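Local coordinates for uncharacterized protein (Parabacteroides distasonis, PDB 4Q34) that is functionally uncharacterised but is probably an esterase, a hydrolase of the alpha/beta hydrolase family, at residues R4-V8 / N74-R78; Q39-R45 / L77-V83; G168-T174 / N191-S197. One frame throughout, in Å; residues are numbered along the deposited sequence.

Interactions 1 and 2 touch each other, with centres 7 Å apart, and share Leu77 and Arg78 at the end of helix 72-78; interaction 1 sets the N-terminal strand 6-8 on that helix, interaction 2 ties the helix exit to strand 28-41 and the turn after it. Both also reach the second subunit. Their chemistry is mixed: buried aliphatic patches beside arginine-rich, water-containing edges. Interaction 3, centres about 20 Å and 16 Å from the other two, lies in the core, where two neighbouring parallel strands are held by backbone hydrogen bonds and flanked by apolar side chains. Interactions 2 and 3 reach the same large sheet.

Interaction 1 (R4-V8 / N74-R78); sequences RVLMV and NIFLR
Arg4, chi1 m, chi2 t and chi3 m, lays its guanidinium flat over that of Arg78, centres 3.6 Å apart, planes inclined by 24°, and Arg4 NH1 3.5 Å from Arg78 NH1. The stack of like charges is eased by water and acid. Water 1 accepts from Arg4 NH1 (3.2 Å) and weakly from Arg78 NH1 (3.1 Å); water 2 accepts from Arg78 NH2 (3.1 Å) and donates a weak bond to Arg4 O (2.9 Å). Glu70 forms a salt bridge with Arg78 but only a long, weak ion pair with Arg4. The backbone is extended through 4-8, and strand 6-8 crosses the last helical turn, 74-78, at 73° with axes 8.9 Å apart; Leu6 CA lies 5.9 Å from Arg78 CA. Within that turn Arg78 N bonds Asn74 O at 2.9 Å. Leu6, chi1 m and chi2 t, brings its end to the helix, placing CD2 3.7 Å from Arg78 CB, 3.8 Å from Asn74 O and 4.2 Å from Leu77 CD2. Arg78, chi1 and chi2 t, then chi3 m, bends so that its guanidinium is sandwiched between Leu6 CD2 and Arg4 NH1. Leu77, chi1 t and chi2 p, continues the apolar patch, its CD2 4.0 Å from Val8 CG2. This is strand-on-helix packing at a dimer interface: Leu6 and Val8 pair in an antiparallel ladder with a strand of the second subunit; Asn74 ND2 bonds Glu70 of its own chain and Asn74 OD1 bonds Gln11 of the second subunit. Helix 72-78 lies between strand 6-8 and helix 306-319, which receives Ile75 and Phe76, while Leu77 reaches strand 28-41.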
loop_
_atom_site.group_PDB
_atom_site.type_symbol
_atom_site.label_atom_id
_atom_site.label_comp_id
_atom_site.label_asym_id
_atom_site.label_seq_id
_atom_site.Cartn_x
_atom_site.Cartn_y
_atom_site.Cartn_z
ATOM N N ARG A 4 -6.621 16.116 18.999
ATOM C CA ARG A 4 -6.890 14.755 19.492
ATOM C C ARG A 4 -5.700 13.841 19.166
ATOM O O ARG A 4 -4.862 14.182 18.301
ATOM C CB ARG A 4 -8.204 14.197 18.937
ATOM C CG ARG A 4 -9.436 14.994 19.354
ATOM C CD ARG A 4 -10.649 14.599 18.532
ATOM N NE ARG A 4 -10.366 14.677 17.103
ATOM C CZ ARG A 4 -11.086 14.077 16.160
ATOM N NH1 ARG A 4 -12.140 13.329 16.501
ATOM N NH2 ARG A 4 -10.736 14.197 14.879
ATOM N N VAL A 5 -5.607 12.707 19.895
ATOM C CA VAL A 5 -4.447 11.790 19.787
ATOM C C VAL A 5 -4.870 10.328 19.732
ATOM O O VAL A 5 -5.645 9.846 20.578
ATOM C CB VAL A 5 -3.446 12.002 20.943
ATOM C CG1 VAL A 5 -2.307 10.976 20.923
ATOM C CG2 VAL A 5 -2.883 13.414 20.886
ATOM N N LEU A 6 -4.338 9.613 18.742
ATOM C CA LEU A 6 -4.625 8.202 18.587
ATOM C C LEU A 6 -3.549 7.476 19.393
ATOM O O LEU A 6 -2.365 7.740 19.189
ATOM C CB LEU A 6 -4.577 7.807 17.127
ATOM C CG LEU A 6 -5.595 8.470 16.221
ATOM C CD1 LEU A 6 -5.154 8.345 14.768
ATOM C CD2 LEU A 6 -6.946 7.800 16.434
HETATM N N MSE A 7 -3.991 6.667 20.354
HETATM C CA MSE A 7 -3.087 5.960 21.269
HETATM C C MSE A 7 -2.932 4.568 20.699
HETATM O O MSE A 7 -3.771 3.679 20.898
HETATM C CB MSE A 7 -3.597 6.011 22.718
HETATM C CG MSE A 7 -3.786 7.454 23.185
HETATM SE SE MSE A 7 -4.391 7.509 25.058
HETATM C CE MSE A 7 -3.053 6.311 25.877
ATOM N N VAL A 8 -1.850 4.367 19.973
ATOM C CA VAL A 8 -1.613 3.092 19.266
ATOM C C VAL A 8 -0.732 2.151 20.098
ATOM O O VAL A 8 0.425 2.379 20.285
ATOM C CB VAL A 8 -1.005 3.351 17.872
ATOM C CG1 VAL A 8 -0.758 2.030 17.151
ATOM C CG2 VAL A 8 -1.919 4.265 17.052
ATOM N N ASN A 74 -8.949 5.969 10.800
ATOM C CA ASN A 74 -8.734 6.815 11.958
ATOM C C ASN A 74 -9.940 6.862 12.894
ATOM O O ASN A 74 -9.776 6.788 14.140
ATOM C CB ASN A 74 -8.384 8.236 11.536
ATOM C CG ASN A 74 -6.986 8.370 10.960
ATOM O OD1 ASN A 74 -6.389 7.409 10.429
ATOM N ND2 ASN A 74 -6.466 9.570 11.038
ATOM N N ILE A 75 -11.126 6.977 12.312
ATOM C CA ILE A 75 -12.339 7.132 13.104
ATOM C C ILE A 75 -12.585 5.925 14.019
ATOM O O ILE A 75 -12.882 6.082 15.201
ATOM C CB ILE A 75 -13.547 7.343 12.192
ATOM C CG1 ILE A 75 -13.437 8.693 11.502
ATOM C CG2 ILE A 75 -14.891 7.250 12.973
ATOM C CD1 ILE A 75 -14.366 8.864 10.314
ATOM N N PHE A 76 -12.461 4.714 13.480
ATOM C CA PHE A 76 -12.712 3.523 14.282
ATOM C C PHE A 76 -11.575 3.168 15.219
ATOM O O PHE A 76 -11.838 2.636 16.280
ATOM C CB PHE A 76 -13.207 2.355 13.421
ATOM C CG PHE A 76 -14.638 2.561 13.008
ATOM C CD1 PHE A 76 -15.662 2.309 13.921
ATOM C CD2 PHE A 76 -14.941 3.183 11.812
ATOM C CE1 PHE A 76 -16.965 2.571 13.598
ATOM C CE2 PHE A 76 -16.275 3.465 11.463
ATOM C CZ PHE A 76 -17.281 3.171 12.365
ATOM N N LEU A 77 -10.337 3.538 14.857
ATOM C CA LEU A 77 -9.218 3.399 15.782
ATOM C C LEU A 77 -9.442 4.294 16.994
ATOM O O LEU A 77 -9.225 3.866 18.135
ATOM C CB LEU A 77 -7.910 3.792 15.077
ATOM C CG LEU A 77 -6.647 3.637 15.917
ATOM C CD1 LEU A 77 -6.473 2.191 16.342
ATOM C CD2 LEU A 77 -5.453 4.143 15.115
ATOM N N ARG A 78 -9.910 5.510 16.756
ATOM C CA ARG A 78 -10.206 6.455 17.849
ATOM C C ARG A 78 -11.309 5.936 18.772
ATOM O O ARG A 78 -11.308 6.196 19.991
ATOM C CB ARG A 78 -10.553 7.834 17.282
ATOM C CG ARG A 78 -10.682 8.870 18.371
ATOM C CD ARG A 78 -10.830 10.265 17.775
ATOM N NE ARG A 78 -9.579 10.694 17.152
ATOM C CZ ARG A 78 -9.395 10.835 15.845
ATOM N NH1 ARG A 78 -10.407 10.672 15.005
ATOM N NH2 ARG A 78 -8.199 11.205 15.402
HETATM O O HOH W 1 -13.425 11.144 14.608
HETATM O O HOH W 2 -5.419 12.076 16.327
#

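Interaction 2 (Q39-R45 / L77-V83); sequences QKPVGAR and LRRRFCV
The guanidiniums of Arg45 and Arg80 lie over each other's faces despite like charge, Arg45 NH2 3.5 Å from Arg80 NH1. Arg45 NE and NH2 bond Arg79 O (2.7 and 3.0 Å), and Arg45 NH1 forms a salt bridge with the C-terminal carboxylate of Asp323; Arg80 NE bonds Gly43 O (2.8 Å). Arg45, chi1 m with chi2 and chi3 t, runs its CD over the Phe81 ring (CH-pi, 3.4 Å to the centroid). A Schellman motif ends helix 72-78, with Arg80 as C-prime residue (phi 77°), Phe81 N bonding Phe76 O and Arg80 N bonding Leu77 O, both 3.0 Å. Arg80 O accepts Arg45 N (2.9 Å). Pro41-Ala44 form a type II turn, Gly43 at phi 70°. Water 3 links Cys82 N and Arg45 O (both 2.9 Å). Gln39 and Val83, an antiparallel hydrogen-bonded pair (Gln39 N-Val83 O 2.9 Å, Val83 N-Gln39 O 3.0 Å), join strand 28-41 to strand 83-87 in the mixed alpha/beta hydrolase sheet. Pro41 CD packs 3.6 Å from Leu77 CD1, and Ala44 CB 3.5 Å from Cys82 SG.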
loop_
_atom_site.group_PDB
_atom_site.type_symbol
_atom_site.label_atom_id
_atom_site.label_comp_id
_atom_site.label_asym_id
_atom_site.label_seq_id
_atom_site.Cartn_x
_atom_site.Cartn_y
_atom_site.Cartn_z
ATOM N N GLN A 39 -3.733 -1.578 13.087
ATOM C CA GLN A 39 -3.421 -0.802 14.296
ATOM C C GLN A 39 -4.336 -1.242 15.402
ATOM O O GLN A 39 -5.554 -1.385 15.182
ATOM C CB GLN A 39 -3.654 0.694 13.986
ATOM C CG GLN A 39 -2.784 1.249 12.879
ATOM C CD GLN A 39 -2.969 2.729 12.678
ATOM O OE1 GLN A 39 -4.013 3.195 12.176
ATOM N NE2 GLN A 39 -1.940 3.480 13.003
ATOM N N LYS A 40 -3.756 -1.485 16.590
ATOM C CA LYS A 40 -4.489 -1.869 17.783
ATOM C C LYS A 40 -4.414 -0.700 18.758
ATOM O O LYS A 40 -3.314 -0.275 19.133
ATOM C CB LYS A 40 -3.837 -3.086 18.465
ATOM C CG LYS A 40 -3.661 -4.267 17.543
ATOM C CD LYS A 40 -3.512 -5.570 18.320
ATOM C CE LYS A 40 -3.260 -6.735 17.365
ATOM N NZ LYS A 40 -2.747 -7.948 18.070
ATOM N N PRO A 41 -5.556 -0.135 19.128
ATOM C CA PRO A 41 -5.573 0.927 20.122
ATOM C C PRO A 41 -5.404 0.419 21.535
ATOM O O PRO A 41 -5.672 -0.760 21.832
ATOM C CB PRO A 41 -6.933 1.560 19.942
ATOM C CG PRO A 41 -7.822 0.440 19.464
ATOM C CD PRO A 41 -6.913 -0.531 18.711
ATOM N N VAL A 42 -4.935 1.304 22.396
ATOM C CA VAL A 42 -5.008 1.067 23.828
ATOM C C VAL A 42 -6.457 0.822 24.209
ATOM O O VAL A 42 -7.363 1.534 23.759
ATOM C CB VAL A 42 -4.437 2.254 24.620
ATOM C CG1 VAL A 42 -4.677 2.109 26.139
ATOM C CG2 VAL A 42 -2.940 2.377 24.372
ATOM N N GLY A 43 -6.660 -0.229 24.988
ATOM C CA GLY A 43 -7.984 -0.584 25.469
ATOM C C GLY A 43 -8.926 -1.103 24.384
ATOM O O GLY A 43 -10.126 -0.842 24.438
ATOM N N ALA A 44 -8.371 -1.829 23.407
ATOM C CA ALA A 44 -9.124 -2.313 22.259
ATOM C C ALA A 44 -10.327 -3.177 22.643
ATOM O O ALA A 44 -10.278 -3.980 23.589
ATOM C CB ALA A 44 -8.230 -3.087 21.322
ATOM N N ARG A 45 -11.395 -3.006 21.881
ATOM C CA ARG A 45 -12.583 -3.801 21.954
ATOM C C ARG A 45 -12.305 -5.239 21.491
ATOM O O ARG A 45 -11.296 -5.522 20.858
ATOM C CB ARG A 45 -13.702 -3.178 21.104
ATOM C CG ARG A 45 -14.113 -1.765 21.518
ATOM C CD ARG A 45 -15.078 -1.114 20.560
ATOM N NE ARG A 45 -15.230 0.303 20.869
ATOM C CZ ARG A 45 -15.911 0.788 21.897
ATOM N NH1 ARG A 45 -16.641 -0.016 22.645
ATOM N NH2 ARG A 45 -15.938 2.098 22.112
ATOM N N LEU A 77 -10.337 3.538 14.857
ATOM C CA LEU A 77 -9.218 3.399 15.782
ATOM C C LEU A 77 -9.442 4.294 16.994
ATOM O O LEU A 77 -9.225 3.866 18.135
ATOM C CB LEU A 77 -7.910 3.792 15.077
ATOM C CG LEU A 77 -6.647 3.637 15.917
ATOM C CD1 LEU A 77 -6.473 2.191 16.342
ATOM C CD2 LEU A 77 -5.453 4.143 15.115
ATOM N N ARG A 78 -9.910 5.510 16.756
ATOM C CA ARG A 78 -10.206 6.455 17.849
ATOM C C ARG A 78 -11.309 5.936 18.772
ATOM O O ARG A 78 -11.308 6.196 19.991
ATOM C CB ARG A 78 -10.553 7.834 17.282
ATOM C CG ARG A 78 -10.682 8.870 18.371
ATOM C CD ARG A 78 -10.830 10.265 17.775
ATOM N NE ARG A 78 -9.579 10.694 17.152
ATOM C CZ ARG A 78 -9.395 10.835 15.845
ATOM N NH1 ARG A 78 -10.407 10.672 15.005
ATOM N NH2 ARG A 78 -8.199 11.205 15.402
ATOM N N ARG A 79 -12.226 5.185 18.211
ATOM C CA ARG A 79 -13.327 4.552 18.933
ATOM C C ARG A 79 -12.967 3.215 19.579
ATOM O O ARG A 79 -13.839 2.465 20.018
ATOM C CB ARG A 79 -14.503 4.405 17.976
ATOM C CG ARG A 79 -15.048 5.748 17.525
ATOM C CD ARG A 79 -16.180 5.677 16.517
ATOM N NE ARG A 79 -16.510 7.047 16.087
ATOM C CZ ARG A 79 -17.678 7.451 15.605
ATOM N NH1 ARG A 79 -18.694 6.600 15.436
ATOM N NH2 ARG A 79 -17.812 8.737 15.282
ATOM N N ARG A 80 -11.673 2.930 19.572
ATOM C CA ARG A 80 -11.040 1.815 20.272
ATOM C C ARG A 80 -11.208 0.454 19.634
ATOM O O ARG A 80 -11.147 -0.548 20.326
ATOM C CB ARG A 80 -11.442 1.781 21.747
ATOM C CG ARG A 80 -11.052 3.037 22.506
ATOM C CD ARG A 80 -10.961 2.783 24.020
ATOM N NE ARG A 80 -11.667 1.550 24.404
ATOM C CZ ARG A 80 -12.949 1.453 24.761
ATOM N NH1 ARG A 80 -13.730 2.524 24.852
ATOM N NH2 ARG A 80 -13.445 0.266 25.053
ATOM N N PHE A 81 -11.453 0.421 18.322
ATOM C CA PHE A 81 -11.414 -0.829 17.584
ATOM C C PHE A 81 -10.006 -1.050 17.006
ATOM O O PHE A 81 -9.381 -0.112 16.476
ATOM C CB PHE A 81 -12.396 -0.849 16.417
ATOM C CG PHE A 81 -13.847 -0.844 16.808
ATOM C CD1 PHE A 81 -14.493 0.364 17.052
ATOM C CD2 PHE A 81 -14.578 -2.028 16.903
ATOM C CE1 PHE A 81 -15.832 0.387 17.381
ATOM C CE2 PHE A 81 -15.930 -2.004 17.201
ATOM C CZ PHE A 81 -16.551 -0.779 17.439
ATOM N N CYS A 82 -9.551 -2.310 17.046
ATOM C CA CYS A 82 -8.456 -2.752 16.179
ATOM C C CYS A 82 -8.933 -2.672 14.759
ATOM O O CYS A 82 -10.032 -3.157 14.457
ATOM C CB CYS A 82 -7.991 -4.182 16.465
ATOM S SG CYS A 82 -7.423 -4.407 18.145
ATOM N N VAL A 83 -8.123 -2.075 13.899
ATOM C CA VAL A 83 -8.503 -1.891 12.528
ATOM C C VAL A 83 -7.448 -2.554 11.620
ATOM O O VAL A 83 -6.261 -2.247 11.736
ATOM C CB VAL A 83 -8.637 -0.400 12.164
ATOM C CG1 VAL A 83 -8.780 -0.217 10.687
ATOM C CG2 VAL A 83 -9.793 0.262 12.921
HETATM O O HOH W 3 -11.364 -4.174 18.309
#

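Interaction 3 (G168-T174 / N191-S197); sequences GPGVFIT and NIKAIAS
Strands 170-174 and 192-197 run parallel, axes 4.7 Å apart at 15°, and share a ladder of alternating backbone bonds. Gly170 N donates to Asn191 O (2.9 Å) and Gly170 O accepts Lys193 N (2.7 Å); Phe172 N donates to Ala194 O (3.0 Å) and Phe172 O accepts Ala196 N (2.9 Å); Thr174 N donates to Ala196 O (2.8 Å), and Thr174 also bonds the backbone of Tyr198, continuing the ladder. Ile192 faces Gly170 but Ile195 faces Phe172, so the second strand carries one extra residue, a beta bulge at Lys193, whose phi/psi of -85/-21° leaves the extended region. Val171 and Ile173 turn their amide groups the other way, bonding strand 49-52 and its approach. At the far end Thr174 OG1 (chi1 p) and Ser197 OG (chi1 t) share a hydrogen bond of 2.8 Å. At the near end Asn191 ND2 is satisfied by Phe164 O, and Ile192 N by a bound glycerol, probably from crystallisation. Gly168 has phi 92° and psi 180°, where a CB would run into Pro169 CD and the preceding carbonyl oxygen. CA-H...O contacts fill in, Ile195 CA to Phe172 O and Ile173 CA to Ala196 O both 3.2 Å. One sheet face carries Phe172, Ile192 and Ile195, with Phe172 CD2 4.0 Å from Ile192 CD1, under helix 178-185; the other packs Ile173 CD1 3.8 Å from Ala196 CB, and helix 306-319 covers Val171, Ala194 and Ala196. With helix 178-185 the strands make a beta-alpha-beta crossover of the alpha/beta hydrolase core; in this family the nucleophile elbow typically lies between such a strand and its helix.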
loop_
_atom_site.group_PDB
_atom_site.type_symbol
_atom_site.label_atom_id
_atom_site.label_comp_id
_atom_site.label_asym_id
_atom_site.label_seq_id
_atom_site.Cartn_x
_atom_site.Cartn_y
_atom_site.Cartn_z
ATOM N N GLY A 168 -8.531 -14.090 14.580
ATOM C CA GLY A 168 -9.648 -14.433 15.447
ATOM C C GLY A 168 -10.944 -13.765 15.059
ATOM O O GLY A 168 -11.029 -13.066 14.012
ATOM N N PRO A 169 -12.009 -14.057 15.829
ATOM C CA PRO A 169 -13.331 -13.549 15.511
ATOM C C PRO A 169 -13.308 -12.039 15.317
ATOM O O PRO A 169 -12.710 -11.328 16.130
ATOM C CB PRO A 169 -14.158 -13.959 16.730
ATOM C CG PRO A 169 -13.536 -15.262 17.129
ATOM C CD PRO A 169 -12.051 -15.023 16.943
ATOM N N GLY A 170 -13.893 -11.579 14.211
ATOM C CA GLY A 170 -13.960 -10.146 13.894
ATOM C C GLY A 170 -15.143 -9.810 13.030
ATOM O O GLY A 170 -15.956 -10.652 12.686
ATOM N N VAL A 171 -15.210 -8.560 12.668
ATOM C CA VAL A 171 -16.290 -8.034 11.869
ATOM C C VAL A 171 -15.719 -7.631 10.519
ATOM O O VAL A 171 -14.659 -6.987 10.449
ATOM C CB VAL A 171 -16.912 -6.782 12.547
ATOM C CG1 VAL A 171 -17.985 -6.169 11.674
ATOM C CG2 VAL A 171 -17.436 -7.123 13.923
ATOM N N PHE A 172 -16.447 -7.978 9.445
ATOM C CA PHE A 172 -16.005 -7.740 8.073
ATOM C C PHE A 172 -16.813 -6.574 7.527
ATOM O O PHE A 172 -18.056 -6.627 7.521
ATOM C CB PHE A 172 -16.196 -8.989 7.205
ATOM C CG PHE A 172 -15.277 -9.114 6.003
ATOM C CD1 PHE A 172 -14.187 -8.291 5.788
ATOM C CD2 PHE A 172 -15.495 -10.143 5.091
ATOM C CE1 PHE A 172 -13.341 -8.472 4.707
ATOM C CE2 PHE A 172 -14.648 -10.332 4.000
ATOM C CZ PHE A 172 -13.588 -9.483 3.790
ATOM N N ILE A 173 -16.101 -5.519 7.147
ATOM C CA ILE A 173 -16.715 -4.304 6.590
ATOM C C ILE A 173 -16.277 -4.233 5.133
ATOM O O ILE A 173 -15.087 -4.100 4.874
ATOM C CB ILE A 173 -16.253 -3.011 7.292
ATOM C CG1 ILE A 173 -16.209 -3.198 8.821
ATOM C CG2 ILE A 173 -17.147 -1.833 6.884
ATOM C CD1 ILE A 173 -17.557 -3.471 9.425
ATOM N N THR A 174 -17.234 -4.288 4.204
ATOM C CA THR A 174 -16.947 -4.412 2.785
ATOM C C THR A 174 -17.556 -3.298 1.968
ATOM O O THR A 174 -18.456 -2.569 2.420
ATOM C CB THR A 174 -17.399 -5.772 2.216
ATOM O OG1 THR A 174 -18.824 -5.860 2.167
ATOM C CG2 THR A 174 -16.825 -6.947 3.055
ATOM N N ASN A 191 -14.598 -17.340 11.743
ATOM C CA ASN A 191 -14.232 -16.155 12.493
ATOM C C ASN A 191 -14.845 -14.820 12.008
ATOM O O ASN A 191 -14.401 -13.749 12.423
ATOM C CB ASN A 191 -12.739 -16.049 12.544
ATOM C CG ASN A 191 -12.146 -16.955 13.609
ATOM O OD1 ASN A 191 -12.886 -17.518 14.437
ATOM N ND2 ASN A 191 -10.827 -17.041 13.659
ATOM N N ILE A 192 -15.851 -14.874 11.142
ATOM C CA ILE A 192 -16.629 -13.665 10.823
ATOM C C ILE A 192 -17.850 -13.605 11.726
ATOM O O ILE A 192 -18.771 -14.426 11.640
ATOM C CB ILE A 192 -17.028 -13.603 9.328
ATOM C CG1 ILE A 192 -15.798 -13.281 8.501
ATOM C CG2 ILE A 192 -18.093 -12.511 9.113
ATOM C CD1 ILE A 192 -15.942 -13.613 7.033
ATOM N N LYS A 193 -17.880 -12.603 12.590
ATOM C CA LYS A 193 -18.990 -12.465 13.530
ATOM C C LYS A 193 -20.201 -11.707 12.927
ATOM O O LYS A 193 -21.293 -11.791 13.457
ATOM C CB LYS A 193 -18.532 -11.709 14.798
ATOM C CG LYS A 193 -17.512 -12.440 15.684
ATOM C CD LYS A 193 -18.164 -13.541 16.494
ATOM C CE LYS A 193 -19.084 -12.989 17.591
ATOM N NZ LYS A 193 -19.528 -14.117 18.459
ATOM N N ALA A 194 -19.944 -10.927 11.880
ATOM C CA ALA A 194 -20.923 -9.993 11.308
ATOM C C ALA A 194 -20.310 -9.381 10.088
ATOM O O ALA A 194 -19.080 -9.324 9.935
ATOM C CB ALA A 194 -21.348 -8.900 12.296
ATOM N N ILE A 195 -21.181 -8.900 9.219
ATOM C CA ILE A 195 -20.740 -8.244 7.987
ATOM C C ILE A 195 -21.559 -6.973 7.808
ATOM O O ILE A 195 -22.789 -7.058 7.858
ATOM C CB ILE A 195 -20.954 -9.110 6.739
ATOM C CG1 ILE A 195 -20.189 -10.421 6.817
ATOM C CG2 ILE A 195 -20.549 -8.340 5.489
ATOM C CD1 ILE A 195 -20.564 -11.432 5.753
ATOM N N ALA A 196 -20.861 -5.854 7.609
ATOM C CA ALA A 196 -21.465 -4.603 7.161
ATOM C C ALA A 196 -20.936 -4.314 5.770
ATOM O O ALA A 196 -19.711 -4.260 5.571
ATOM C CB ALA A 196 -21.109 -3.446 8.086
ATOM N N SER A 197 -21.831 -4.046 4.836
ATOM C CA SER A 197 -21.429 -3.796 3.465
ATOM C C SER A 197 -21.985 -2.493 2.928
ATOM O O SER A 197 -23.219 -2.249 3.003
ATOM C CB SER A 197 -21.835 -4.970 2.559
ATOM O OG SER A 197 -21.247 -4.848 1.273
#